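Local coordinates for probable M18 family aminopeptidase 1 (Thermotoga maritima, PDB 2GLF), which probably acts as a zinc-dependent metallo-aminopeptidase of the M18 family, removing residues from the N-terminal end of peptides, at residues 74-79 against 84-89; 254-259 against 434-439; 263-268 against 442-447; 374-379 against 413-418. One frame throughout, in Å; residues are numbered along the deposited sequence.

Contact 1 (74-79 against 84-89); sequences AAFRVV and RGLNLV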
loop_
_atom_site.group_PDB
_atom_site.type_symbol
_atom_site.label_atom_id
_atom_site.label_comp_id
_atom_site.label_asym_id
_atom_site.label_seq_id
_atom_site.Cartn_x
_atom_site.Cartn_y
_atom_site.Cartn_z
ATOM N N ALA A 74 -12.301 11.943 -53.463
ATOM C CA ALA A 74 -11.309 11.193 -54.214
ATOM C C ALA A 74 -11.087 11.885 -55.560
ATOM O O ALA A 74 -12.038 12.267 -56.238
ATOM C CB ALA A 74 -11.788 9.763 -54.420
ATOM N N ALA A 75 -9.828 12.060 -55.935
ATOM C CA ALA A 75 -9.504 12.708 -57.196
ATOM C C ALA A 75 -8.634 11.796 -58.041
ATOM O O ALA A 75 -7.607 11.309 -57.578
ATOM C CB ALA A 75 -8.780 14.016 -56.943
ATOM N N PHE A 76 -9.049 11.559 -59.279
ATOM C CA PHE A 76 -8.271 10.708 -60.161
ATOM C C PHE A 76 -7.818 11.442 -61.410
ATOM O O PHE A 76 -8.283 12.540 -61.728
ATOM C CB PHE A 76 -9.068 9.477 -60.601
ATOM C CG PHE A 76 -9.662 8.699 -59.470
ATOM C CD1 PHE A 76 -10.997 8.885 -59.105
ATOM C CD2 PHE A 76 -8.890 7.784 -58.753
ATOM C CE1 PHE A 76 -11.549 8.175 -58.046
ATOM C CE2 PHE A 76 -9.435 7.069 -57.689
ATOM C CZ PHE A 76 -10.765 7.263 -57.334
ATOM N N ARG A 77 -6.877 10.810 -62.095
ATOM C CA ARG A 77 -6.342 11.287 -63.358
ATOM C C ARG A 77 -6.192 9.996 -64.147
ATOM O O ARG A 77 -5.089 9.469 -64.304
ATOM C CB ARG A 77 -4.990 11.988 -63.174
ATOM C CG ARG A 77 -5.116 13.420 -62.706
ATOM C CD ARG A 77 -3.777 14.124 -62.675
ATOM N NE ARG A 77 -3.165 14.184 -63.999
ATOM C CZ ARG A 77 -1.941 14.656 -64.239
ATOM N NH1 ARG A 77 -1.193 15.113 -63.243
ATOM N NH2 ARG A 77 -1.459 14.657 -65.476
ATOM N N VAL A 78 -7.332 9.463 -64.584
ATOM C CA VAL A 78 -7.359 8.234 -65.360
ATOM C C VAL A 78 -6.635 8.560 -66.650
ATOM O O VAL A 78 -6.960 9.545 -67.320
ATOM C CB VAL A 78 -8.797 7.799 -65.661
ATOM C CG1 VAL A 78 -8.788 6.561 -66.520
ATOM C CG2 VAL A 78 -9.532 7.525 -64.364
ATOM N N VAL A 79 -5.651 7.738 -66.989
ATOM C CA VAL A 79 -4.844 7.969 -68.171
ATOM C C VAL A 79 -4.689 6.713 -69.022
ATOM O O VAL A 79 -4.081 6.743 -70.092
ATOM C CB VAL A 79 -3.462 8.515 -67.736
ATOM C CG1 VAL A 79 -2.515 8.592 -68.904
ATOM C CG2 VAL A 79 -3.638 9.902 -67.129
ATOM N N ARG A 84 -4.926 -1.759 -65.648
ATOM C CA ARG A 84 -3.482 -1.695 -65.458
ATOM C C ARG A 84 -3.165 -1.209 -64.044
ATOM O O ARG A 84 -1.999 -1.087 -63.667
ATOM C CB ARG A 84 -2.855 -0.751 -66.480
ATOM C CG ARG A 84 -3.268 -1.050 -67.901
ATOM C CD ARG A 84 -2.408 -0.292 -68.886
ATOM N NE ARG A 84 -1.021 -0.748 -68.860
ATOM C CZ ARG A 84 -0.642 -2.002 -69.081
ATOM N NH1 ARG A 84 -1.547 -2.937 -69.341
ATOM N NH2 ARG A 84 0.644 -2.320 -69.057
ATOM N N GLY A 85 -4.217 -0.942 -63.271
ATOM C CA GLY A 85 -4.056 -0.467 -61.908
ATOM C C GLY A 85 -3.700 1.005 -61.886
ATOM O O GLY A 85 -3.539 1.626 -62.938
ATOM N N LEU A 86 -3.588 1.579 -60.697
ATOM C CA LEU A 86 -3.223 2.984 -60.594
ATOM C C LEU A 86 -2.343 3.239 -59.387
ATOM O O LEU A 86 -2.214 2.384 -58.511
ATOM C CB LEU A 86 -4.471 3.885 -60.555
ATOM C CG LEU A 86 -5.684 3.644 -59.651
ATOM C CD1 LEU A 86 -6.742 4.706 -59.966
ATOM C CD2 LEU A 86 -6.267 2.255 -59.882
ATOM N N ASN A 87 -1.705 4.403 -59.369
ATOM C CA ASN A 87 -0.841 4.790 -58.266
ATOM C C ASN A 87 -1.595 5.777 -57.389
ATOM O O ASN A 87 -1.718 6.956 -57.717
ATOM C CB ASN A 87 0.444 5.430 -58.791
ATOM C CG ASN A 87 1.471 4.401 -59.223
ATOM O OD1 ASN A 87 1.195 3.194 -59.242
ATOM N ND2 ASN A 87 2.667 4.871 -59.569
ATOM N N LEU A 88 -2.116 5.277 -56.275
ATOM C CA LEU A 88 -2.868 6.106 -55.351
ATOM C C LEU A 88 -2.101 6.399 -54.080
ATOM O O LEU A 88 -1.409 5.540 -53.541
ATOM C CB LEU A 88 -4.161 5.412 -54.944
ATOM C CG LEU A 88 -5.199 5.077 -55.996
ATOM C CD1 LEU A 88 -6.337 4.330 -55.308
ATOM C CD2 LEU A 88 -5.695 6.348 -56.669
ATOM N N VAL A 89 -2.227 7.625 -53.609
ATOM C CA VAL A 89 -1.621 8.019 -52.355
ATOM C C VAL A 89 -2.870 8.444 -51.578
ATOM O O VAL A 89 -3.693 9.213 -52.088
ATOM C CB VAL A 89 -0.631 9.188 -52.552
ATOM C CG1 VAL A 89 -1.303 10.303 -53.309
ATOM C CG2 VAL A 89 -0.127 9.682 -51.214
#
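Phe76 and the leucine pair Leu86 and Leu88 meet over one face of the large mixed β-sheet of the α/β metallopeptidase domain. Strands 73-77 and 87-92 are not neighbours in that sheet: strand 270-275 runs between them, and the CA atoms of Phe76 and Leu88 stay 8.6 Å apart. The contact therefore depends on long apolar side chains that reach across the intervening strand. Phe76 suits this task. With chi1 at -52°, its CG lies opposite the carbonyl carbon, and the ring extends beyond the path of its own strand until the CD2-CE2 side meets both leucines. Leu86 points its CB at the other segment and brings CD1 obliquely to Phe76 CD2, 3.9 Å away. Leu88 starts less directly, but its branched end comes nearer to the ring. All three side chains are buried, and helix 292-303 covers two of them, with Leu297 and Ile300 against Phe76 and Tyr293 against Leu88. Strand 270-275 adds Ile273 beside Leu88, making a compact hydrophobic layer between sheet and helix. Toward the connection between the segments this packing gives out. Arg84 is exposed, Val79 is partly so, and neither reaches across to the other segment; a charged arginine is at home at this exposed position. The tight part thus rests on three residues alone, without polar bonds between the segments. Leu88 CD2 lies at the ring edge, near the ring plane, 3.9 Å from Phe76 CE2 and 4.1 Å from Phe76 CD2.

Contact 2 (254-259 against 434-439); sequences AYTALR and ADLFET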
loop_
_atom_site.group_PDB
_atom_site.type_symbol
_atom_site.label_atom_id
_atom_site.label_comp_id
_atom_site.label_asym_id
_atom_site.label_seq_id
_atom_site.Cartn_x
_atom_site.Cartn_y
_atom_site.Cartn_z
ATOM N N ALA A 254 -2.105 15.430 -47.021
ATOM C CA ALA A 254 -3.188 15.689 -47.952
ATOM C C ALA A 254 -2.742 16.754 -48.941
ATOM O O ALA A 254 -2.985 16.645 -50.141
ATOM C CB ALA A 254 -4.417 16.160 -47.203
ATOM N N TYR A 255 -2.071 17.782 -48.436
ATOM C CA TYR A 255 -1.613 18.863 -49.295
ATOM C C TYR A 255 -0.490 18.441 -50.225
ATOM O O TYR A 255 -0.521 18.752 -51.414
ATOM C CB TYR A 255 -1.147 20.058 -48.468
ATOM C CG TYR A 255 -0.852 21.268 -49.315
ATOM C CD1 TYR A 255 -1.881 21.967 -49.943
ATOM C CD2 TYR A 255 0.459 21.701 -49.513
ATOM C CE1 TYR A 255 -1.620 23.073 -50.752
ATOM C CE2 TYR A 255 0.738 22.807 -50.324
ATOM C CZ TYR A 255 -0.308 23.487 -50.939
ATOM O OH TYR A 255 -0.043 24.575 -51.744
ATOM N N THR A 256 0.506 17.744 -49.683
ATOM C CA THR A 256 1.634 17.293 -50.491
ATOM C C THR A 256 1.185 16.346 -51.600
ATOM O O THR A 256 1.720 16.389 -52.703
ATOM C CB THR A 256 2.716 16.588 -49.635
ATOM O OG1 THR A 256 2.098 15.644 -48.749
ATOM C CG2 THR A 256 3.511 17.610 -48.840
ATOM N N ALA A 257 0.205 15.496 -51.307
ATOM C CA ALA A 257 -0.304 14.562 -52.304
ATOM C C ALA A 257 -1.134 15.311 -53.346
ATOM O O ALA A 257 -1.073 15.007 -54.534
ATOM C CB ALA A 257 -1.145 13.489 -51.638
ATOM N N LEU A 258 -1.912 16.290 -52.897
ATOM C CA LEU A 258 -2.727 17.082 -53.803
ATOM C C LEU A 258 -1.799 17.768 -54.804
ATOM O O LEU A 258 -2.018 17.712 -56.016
ATOM C CB LEU A 258 -3.499 18.150 -53.031
ATOM C CG LEU A 258 -4.830 18.645 -53.602
ATOM C CD1 LEU A 258 -5.051 20.063 -53.126
ATOM C CD2 LEU A 258 -4.836 18.599 -55.117
ATOM N N ARG A 259 -0.756 18.412 -54.293
ATOM C CA ARG A 259 0.195 19.107 -55.149
ATOM C C ARG A 259 0.930 18.153 -56.082
ATOM O O ARG A 259 1.259 18.516 -57.211
ATOM C CB ARG A 259 1.196 19.902 -54.301
ATOM C CG ARG A 259 0.579 21.111 -53.596
ATOM C CD ARG A 259 0.114 22.162 -54.597
ATOM N NE ARG A 259 1.251 22.696 -55.330
ATOM C CZ ARG A 259 2.176 23.482 -54.792
ATOM N NH1 ARG A 259 2.087 23.834 -53.518
ATOM N NH2 ARG A 259 3.211 23.880 -55.515
ATOM N N ALA A 434 11.653 21.486 -44.927
ATOM C CA ALA A 434 12.400 20.627 -45.839
ATOM C C ALA A 434 11.675 19.295 -46.061
ATOM O O ALA A 434 11.608 18.802 -47.186
ATOM C CB ALA A 434 13.812 20.379 -45.299
ATOM N N ASP A 435 11.130 18.717 -44.994
ATOM C CA ASP A 435 10.425 17.449 -45.132
ATOM C C ASP A 435 9.118 17.648 -45.888
ATOM O O ASP A 435 8.746 16.835 -46.740
ATOM C CB ASP A 435 10.154 16.815 -43.761
ATOM C CG ASP A 435 11.430 16.339 -43.068
ATOM O OD1 ASP A 435 12.388 15.938 -43.762
ATOM O OD2 ASP A 435 11.468 16.346 -41.822
ATOM N N LEU A 436 8.424 18.736 -45.579
ATOM C CA LEU A 436 7.165 19.047 -46.242
ATOM C C LEU A 436 7.375 18.937 -47.756
ATOM O O LEU A 436 6.639 18.233 -48.456
ATOM C CB LEU A 436 6.737 20.467 -45.868
ATOM C CG LEU A 436 5.358 21.037 -46.215
ATOM C CD1 LEU A 436 5.547 22.285 -47.053
ATOM C CD2 LEU A 436 4.494 20.017 -46.937
ATOM N N PHE A 437 8.405 19.623 -48.242
ATOM C CA PHE A 437 8.752 19.645 -49.657
ATOM C C PHE A 437 9.169 18.280 -50.171
ATOM O O PHE A 437 8.662 17.804 -51.188
ATOM C CB PHE A 437 9.898 20.627 -49.888
ATOM C CG PHE A 437 10.219 20.868 -51.343
ATOM C CD1 PHE A 437 9.334 21.571 -52.161
ATOM C CD2 PHE A 437 11.414 20.407 -51.890
ATOM C CE1 PHE A 437 9.631 21.811 -53.498
ATOM C CE2 PHE A 437 11.720 20.640 -53.226
ATOM C CZ PHE A 437 10.823 21.346 -54.033
ATOM N N GLU A 438 10.097 17.646 -49.470
ATOM C CA GLU A 438 10.580 16.355 -49.912
ATOM C C GLU A 438 9.484 15.303 -49.990
ATOM O O GLU A 438 9.573 14.361 -50.783
ATOM C CB GLU A 438 11.706 15.872 -49.008
ATOM C CG GLU A 438 12.524 14.759 -49.640
ATOM C CD GLU A 438 13.211 15.195 -50.922
ATOM O OE1 GLU A 438 13.836 14.344 -51.585
ATOM O OE2 GLU A 438 13.134 16.390 -51.263
ATOM N N THR A 439 8.456 15.450 -49.161
ATOM C CA THR A 439 7.349 14.501 -49.178
ATOM C C THR A 439 6.672 14.658 -50.528
ATOM O O THR A 439 6.402 13.675 -51.222
ATOM C CB THR A 439 6.347 14.795 -48.057
ATOM O OG1 THR A 439 6.946 14.468 -46.798
ATOM C CG2 THR A 439 5.074 13.977 -48.247
#
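Thr256 has chi1 at 47°, which sets CG2 opposite its own carbonyl carbon and sends this methyl toward Leu436; Thr439, with chi1 at -70°, places OG1 beside its backbone N and leaves CG2 to face Thr256. The side chains so placed pack helix 248-263 against the C-terminal helix 433-449 within the core. Thr256 fits between the two partners. Its CG2 lies against CD2 and the carbonyl O of Leu436, while its OG1 is 3.4 Å from Thr439 CG2, and the two threonine side chains cross at about a right angle. Threonine suits the site because it is short enough for a close approach, the CA atoms of Thr256 and Thr439 being 6.5 Å apart, while its branch offers a methyl to the neighbour and a hydroxyl to its own helix. Thr256 OG1 bonds Ile252 O, and Thr439 OG1 donates to Asp435 O over 3.0 Å from above the carbonyl plane, so that this oxygen accepts from both the side chain and the backbone N of Thr439. An alanine in place of Thr439 would be likely to open a gap beside the Thr256 hydroxyl and cost Asp435 O the hydroxyl that joins the backbone N there. Helix 248-263 also carries the manganese ligand Asp249, although the metal itself is about 12 Å from the Thr256 side chain. With both hydroxyls bonded within their own helices, the two helices meet here by van der Waals packing, not by polar bonds between them.

Contact 3 (263-268 against 442-447); sequences SANPEK and AYRSLM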
loop_
_atom_site.group_PDB
_atom_site.type_symbol
_atom_site.label_atom_id
_atom_site.label_comp_id
_atom_site.label_asym_id
_atom_site.label_seq_id
_atom_site.Cartn_x
_atom_site.Cartn_y
_atom_site.Cartn_z
ATOM N N SER A 263 0.816 18.040 -60.380
ATOM C CA SER A 263 1.984 18.306 -61.207
ATOM C C SER A 263 2.714 17.074 -61.707
ATOM O O SER A 263 3.799 17.170 -62.276
ATOM C CB SER A 263 2.962 19.201 -60.448
ATOM O OG SER A 263 3.510 18.511 -59.343
ATOM N N ALA A 264 2.125 15.913 -61.511
ATOM C CA ALA A 264 2.779 14.703 -61.964
ATOM C C ALA A 264 2.580 14.469 -63.464
ATOM O O ALA A 264 1.621 14.959 -64.068
ATOM C CB ALA A 264 2.254 13.509 -61.170
ATOM N N ASN A 265 3.517 13.735 -64.059
ATOM C CA ASN A 265 3.452 13.360 -65.466
ATOM C C ASN A 265 3.261 11.850 -65.369
ATOM O O ASN A 265 4.225 11.082 -65.393
ATOM C CB ASN A 265 4.758 13.705 -66.169
ATOM C CG ASN A 265 5.052 15.185 -66.129
ATOM O OD1 ASN A 265 4.261 15.995 -66.611
ATOM N ND2 ASN A 265 6.188 15.552 -65.545
ATOM N N PRO A 266 2.001 11.411 -65.222
ATOM C CA PRO A 266 1.631 10.001 -65.100
ATOM C C PRO A 266 1.989 9.146 -66.305
ATOM O O PRO A 266 2.042 9.626 -67.436
ATOM C CB PRO A 266 0.120 10.056 -64.883
ATOM C CG PRO A 266 -0.110 11.430 -64.339
ATOM C CD PRO A 266 0.802 12.260 -65.174
ATOM N N GLU A 267 2.230 7.867 -66.044
ATOM C CA GLU A 267 2.556 6.919 -67.094
ATOM C C GLU A 267 1.505 5.835 -66.937
ATOM O O GLU A 267 1.285 5.012 -67.818
ATOM C CB GLU A 267 3.953 6.348 -66.865
ATOM C CG GLU A 267 4.613 5.798 -68.112
ATOM C CD GLU A 267 6.072 5.454 -67.887
ATOM O OE1 GLU A 267 6.810 6.318 -67.365
ATOM O OE2 GLU A 267 6.483 4.326 -68.236
ATOM N N LYS A 268 0.842 5.889 -65.789
ATOM C CA LYS A 268 -0.199 4.952 -65.393
ATOM C C LYS A 268 -1.227 5.805 -64.640
ATOM O O LYS A 268 -0.860 6.796 -64.015
ATOM C CB LYS A 268 0.444 3.912 -64.472
ATOM C CG LYS A 268 -0.478 2.936 -63.779
ATOM C CD LYS A 268 0.339 2.071 -62.821
ATOM C CE LYS A 268 -0.506 0.995 -62.168
ATOM N NZ LYS A 268 0.273 0.152 -61.213
ATOM N N ALA A 442 8.682 12.980 -53.096
ATOM C CA ALA A 442 8.532 11.532 -53.000
ATOM C C ALA A 442 7.195 11.074 -53.587
ATOM O O ALA A 442 7.153 10.163 -54.414
ATOM C CB ALA A 442 8.649 11.095 -51.545
ATOM N N TYR A 443 6.108 11.713 -53.166
ATOM C CA TYR A 443 4.771 11.369 -53.649
ATOM C C TYR A 443 4.602 11.503 -55.161
ATOM O O TYR A 443 3.946 10.679 -55.794
ATOM C CB TYR A 443 3.721 12.244 -52.965
ATOM C CG TYR A 443 3.437 11.873 -51.529
ATOM C CD1 TYR A 443 2.595 12.661 -50.749
ATOM C CD2 TYR A 443 4.004 10.735 -50.947
ATOM C CE1 TYR A 443 2.321 12.331 -49.423
ATOM C CE2 TYR A 443 3.738 10.397 -49.624
ATOM C CZ TYR A 443 2.894 11.201 -48.867
ATOM O OH TYR A 443 2.619 10.887 -47.557
ATOM N N ARG A 444 5.186 12.554 -55.730
ATOM C CA ARG A 444 5.084 12.815 -57.161
ATOM C C ARG A 444 5.851 11.794 -57.978
ATOM O O ARG A 444 5.330 11.239 -58.947
ATOM C CB ARG A 444 5.611 14.213 -57.481
ATOM C CG ARG A 444 5.675 14.519 -58.959
ATOM C CD ARG A 444 6.204 15.918 -59.224
ATOM N NE ARG A 444 6.449 16.134 -60.648
ATOM C CZ ARG A 444 6.806 17.298 -61.179
ATOM N NH1 ARG A 444 6.961 18.366 -60.406
ATOM N NH2 ARG A 444 7.004 17.392 -62.487
ATOM N N SER A 445 7.096 11.554 -57.587
ATOM C CA SER A 445 7.927 10.603 -58.299
ATOM C C SER A 445 7.484 9.161 -58.059
ATOM O O SER A 445 7.889 8.259 -58.784
ATOM C CB SER A 445 9.393 10.795 -57.907
ATOM O OG SER A 445 9.549 10.784 -56.503
ATOM N N LEU A 446 6.655 8.937 -57.047
ATOM C CA LEU A 446 6.173 7.589 -56.783
ATOM C C LEU A 446 4.947 7.301 -57.635
ATOM O O LEU A 446 4.709 6.154 -58.029
ATOM C CB LEU A 446 5.827 7.406 -55.307
ATOM C CG LEU A 446 6.984 7.010 -54.386
ATOM C CD1 LEU A 446 6.489 6.982 -52.957
ATOM C CD2 LEU A 446 7.534 5.647 -54.788
HETATM N N MSE A 447 4.164 8.339 -57.916
HETATM C CA MSE A 447 2.977 8.178 -58.747
HETATM C C MSE A 447 3.444 8.011 -60.185
HETATM O O MSE A 447 2.841 7.277 -60.970
HETATM C CB MSE A 447 2.085 9.411 -58.661
HETATM C CG MSE A 447 1.624 9.755 -57.271
HETATM SE SE MSE A 447 0.667 11.437 -57.243
HETATM C CE MSE A 447 -1.051 10.806 -56.614
#
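Arg444, on the C-terminal helix 433-449, lays its side chain along Ser263 and Ala264 where helix 248-263 ends and the loop to strand 270-275 begins; Ala264 is the first residue to leave helical geometry. This is a helix end packed against another helix in the α/β domain. CB of Arg444 already points toward the loop, but touching starts at CG, 4.2 Å from Ala264 CB, and the small alanine leaves room for the aliphatic part. From there the chain runs out fully extended, with chi1 at 174° and each later bond also near 180°. Arg444 CD passes Ser263 OG at 3.7 Å. The guanidinium then lies under the carbonyl of Ser263, whose O sits 3.0 Å above its plane, offset toward the rim. From this position over a face the oxygen comes close to CZ, NE and NH2, yet the angles are too poor for hydrogen bonds; the attraction is probably electrostatic, between a cation and the negative end of a helix. NH1 turns instead to Tyr440 OH, which also bonds Ser263 OG, and NE has a long, weak ion pair with Glu448. A leucine in place of Arg444 would probably leave Tyr440 OH without its guanidinium partner and the helix end without its nearby positive charge. Farther out the contact becomes solvent-facing, as the exposed Asn265 indicates. There its amide stands 69° from the guanidinium plane, and two donor nitrogens approach without a hydrogen bond, Asn265 ND2 lying at the guanidinium edge, 3.7 Å from Arg444 NH2.

Contact 4 (374-379 against 413-418); sequences ARVRKV and DVIDMG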
loop_
_atom_site.group_PDB
_atom_site.type_symbol
_atom_site.label_atom_id
_atom_site.label_comp_id
_atom_site.label_asym_id
_atom_site.label_seq_id
_atom_site.Cartn_x
_atom_site.Cartn_y
_atom_site.Cartn_z
ATOM N N ALA A 374 11.008 -2.937 -51.668
ATOM C CA ALA A 374 12.080 -2.972 -52.655
ATOM C C ALA A 374 11.713 -2.047 -53.813
ATOM O O ALA A 374 12.488 -1.176 -54.199
ATOM C CB ALA A 374 12.274 -4.395 -53.156
ATOM N N ARG A 375 10.519 -2.241 -54.360
ATOM C CA ARG A 375 10.050 -1.423 -55.467
ATOM C C ARG A 375 10.030 0.062 -55.116
ATOM O O ARG A 375 10.386 0.908 -55.936
ATOM C CB ARG A 375 8.657 -1.882 -55.893
ATOM C CG ARG A 375 8.635 -3.276 -56.506
ATOM C CD ARG A 375 7.216 -3.717 -56.794
ATOM N NE ARG A 375 6.527 -2.764 -57.658
ATOM C CZ ARG A 375 5.212 -2.742 -57.850
ATOM N NH1 ARG A 375 4.437 -3.628 -57.232
ATOM N NH2 ARG A 375 4.671 -1.835 -58.661
ATOM N N VAL A 376 9.616 0.383 -53.896
ATOM C CA VAL A 376 9.559 1.773 -53.461
ATOM C C VAL A 376 10.965 2.329 -53.249
ATOM O O VAL A 376 11.243 3.480 -53.572
ATOM C CB VAL A 376 8.764 1.905 -52.144
ATOM C CG1 VAL A 376 8.802 3.348 -51.643
ATOM C CG2 VAL A 376 7.334 1.453 -52.367
ATOM N N ARG A 377 11.852 1.500 -52.714
ATOM C CA ARG A 377 13.217 1.928 -52.449
ATOM C C ARG A 377 13.942 2.260 -53.744
ATOM O O ARG A 377 14.779 3.161 -53.778
ATOM C CB ARG A 377 13.976 0.833 -51.692
ATOM C CG ARG A 377 14.919 1.367 -50.630
ATOM C CD ARG A 377 16.381 1.132 -50.959
ATOM N NE ARG A 377 16.691 -0.288 -51.013
ATOM C CZ ARG A 377 17.922 -0.787 -50.949
ATOM N NH1 ARG A 377 18.971 0.021 -50.821
ATOM N NH2 ARG A 377 18.107 -2.100 -51.032
ATOM N N LYS A 378 13.609 1.533 -54.808
ATOM C CA LYS A 378 14.234 1.733 -56.116
ATOM C C LYS A 378 13.847 3.089 -56.700
ATOM O O LYS A 378 14.716 3.894 -57.045
ATOM C CB LYS A 378 13.821 0.614 -57.074
ATOM C CG LYS A 378 14.696 0.485 -58.309
ATOM C CD LYS A 378 14.325 -0.761 -59.106
ATOM C CE LYS A 378 15.297 -1.027 -60.251
ATOM N NZ LYS A 378 15.234 0.017 -61.316
ATOM N N VAL A 379 12.544 3.338 -56.804
ATOM C CA VAL A 379 12.059 4.604 -57.337
ATOM C C VAL A 379 12.695 5.785 -56.598
ATOM O O VAL A 379 13.279 6.681 -57.219
ATOM C CB VAL A 379 10.520 4.723 -57.209
ATOM C CG1 VAL A 379 10.077 6.119 -57.620
ATOM C CG2 VAL A 379 9.831 3.681 -58.077
ATOM N N ASP A 413 -1.036 -3.796 -52.668
ATOM C CA ASP A 413 0.106 -3.557 -51.789
ATOM C C ASP A 413 0.151 -2.114 -51.302
ATOM O O ASP A 413 -0.050 -1.176 -52.076
ATOM C CB ASP A 413 1.401 -3.912 -52.518
ATOM C CG ASP A 413 1.613 -5.412 -52.618
ATOM O OD1 ASP A 413 2.215 -5.998 -51.694
ATOM O OD2 ASP A 413 1.162 -6.013 -53.612
ATOM N N VAL A 414 0.419 -1.948 -50.009
ATOM C CA VAL A 414 0.469 -0.633 -49.386
ATOM C C VAL A 414 1.745 -0.413 -48.582
ATOM O O VAL A 414 2.428 -1.367 -48.209
ATOM C CB VAL A 414 -0.723 -0.449 -48.448
ATOM C CG1 VAL A 414 -0.891 1.022 -48.094
ATOM C CG2 VAL A 414 -1.969 -1.021 -49.100
ATOM N N ILE A 415 2.044 0.857 -48.314
ATOM C CA ILE A 415 3.233 1.258 -47.557
ATOM C C ILE A 415 3.009 2.638 -46.942
ATOM O O ILE A 415 2.675 3.587 -47.645
ATOM C CB ILE A 415 4.490 1.333 -48.472
ATOM C CG1 ILE A 415 5.724 1.729 -47.660
ATOM C CG2 ILE A 415 4.268 2.346 -49.582
ATOM C CD1 ILE A 415 6.122 0.713 -46.628
ATOM N N ASP A 416 3.184 2.742 -45.629
ATOM C CA ASP A 416 3.010 4.019 -44.941
ATOM C C ASP A 416 4.188 4.929 -45.272
ATOM O O ASP A 416 5.340 4.495 -45.260
ATOM C CB ASP A 416 2.932 3.806 -43.429
ATOM C CG ASP A 416 1.803 2.879 -43.028
ATOM O OD1 ASP A 416 2.036 1.653 -42.912
ATOM O OD2 ASP A 416 0.677 3.380 -42.840
HETATM N N MSE A 417 3.902 6.193 -45.560
HETATM C CA MSE A 417 4.953 7.138 -45.906
HETATM C C MSE A 417 4.498 8.568 -45.644
HETATM O O MSE A 417 3.354 8.933 -45.919
HETATM C CB MSE A 417 5.318 6.958 -47.375
HETATM C CG MSE A 417 6.657 7.529 -47.760
HETATM SE SE MSE A 417 7.205 6.838 -49.475
HETATM C CE MSE A 417 7.932 5.150 -48.878
ATOM N N GLY A 418 5.401 9.373 -45.101
ATOM C CA GLY A 418 5.074 10.752 -44.795
ATOM C C GLY A 418 6.140 11.409 -43.939
ATOM O O GLY A 418 7.138 10.775 -43.604
#
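Ile415 and Met417 face Val376 from one side of strand 414-421, while Asp416 between them turns the other way and has its OD2 gripped by two hydroxyls, Thr402 OG1 and Ser324 OG, a good place for a carboxylate acceptor. The side chain of Met417, here a selenomethionine, leaves the strand nearly straight and then bends at its selenium (chi3 -82°), bringing CE up to Val376 CG1. The two meet tip to tip. Val376 points its CB at the strand, and its two branches divide the work: CG1 takes the methyl of Met417, while Val376 CG2 lies 4.2 Å from Ile415 CG2. A β-branched valine suits a helix face that must serve two partners at once; the long, unbranched selenomethionine chain can bend to bring its terminal methyl to CG1, while the shorter Ile415 meets the other branch. The apolar meeting is buried, whereas charges lie around it. Arg377 pairs with Asp219 and Glu218 of a second subunit, and Asp413 with Arg69 of that subunit, so both segments also help to form the subunit interface. Within the chain, strand 414-421 runs between strands 321-329 and 351-354 of the large sheet. The carbonyl O of Met417 is hydrogen-bonded to Tyr443 OH, which ties the strand to helix 433-449. Helix 370-382 packs on one face of the strand together with helix 433-449, whose Leu446 touches both Val376 and Met417, while helix 404-408 lies against the opposite face.

From the N terminus, contact 1 comes first and closes a short local connection, before any other contact opens. Segment 254-259 then opens contact 2 and segment 263-268 opens contact 3; both wait for helix 433-449, where 434-439 and then 442-447 close them in the same order, so the two long loops cross. Contact 4, from 374-379 to 413-418, is nested inside both. The C-terminal helix thus lies against helix 248-263, its outgoing loop and the large sheet. It also touches two inner strands of that sheet, 87-92 and 414-421: Asn87 ND2 bonds Met447 O near contact 1, and Leu446 packs on Met417 in contact 4.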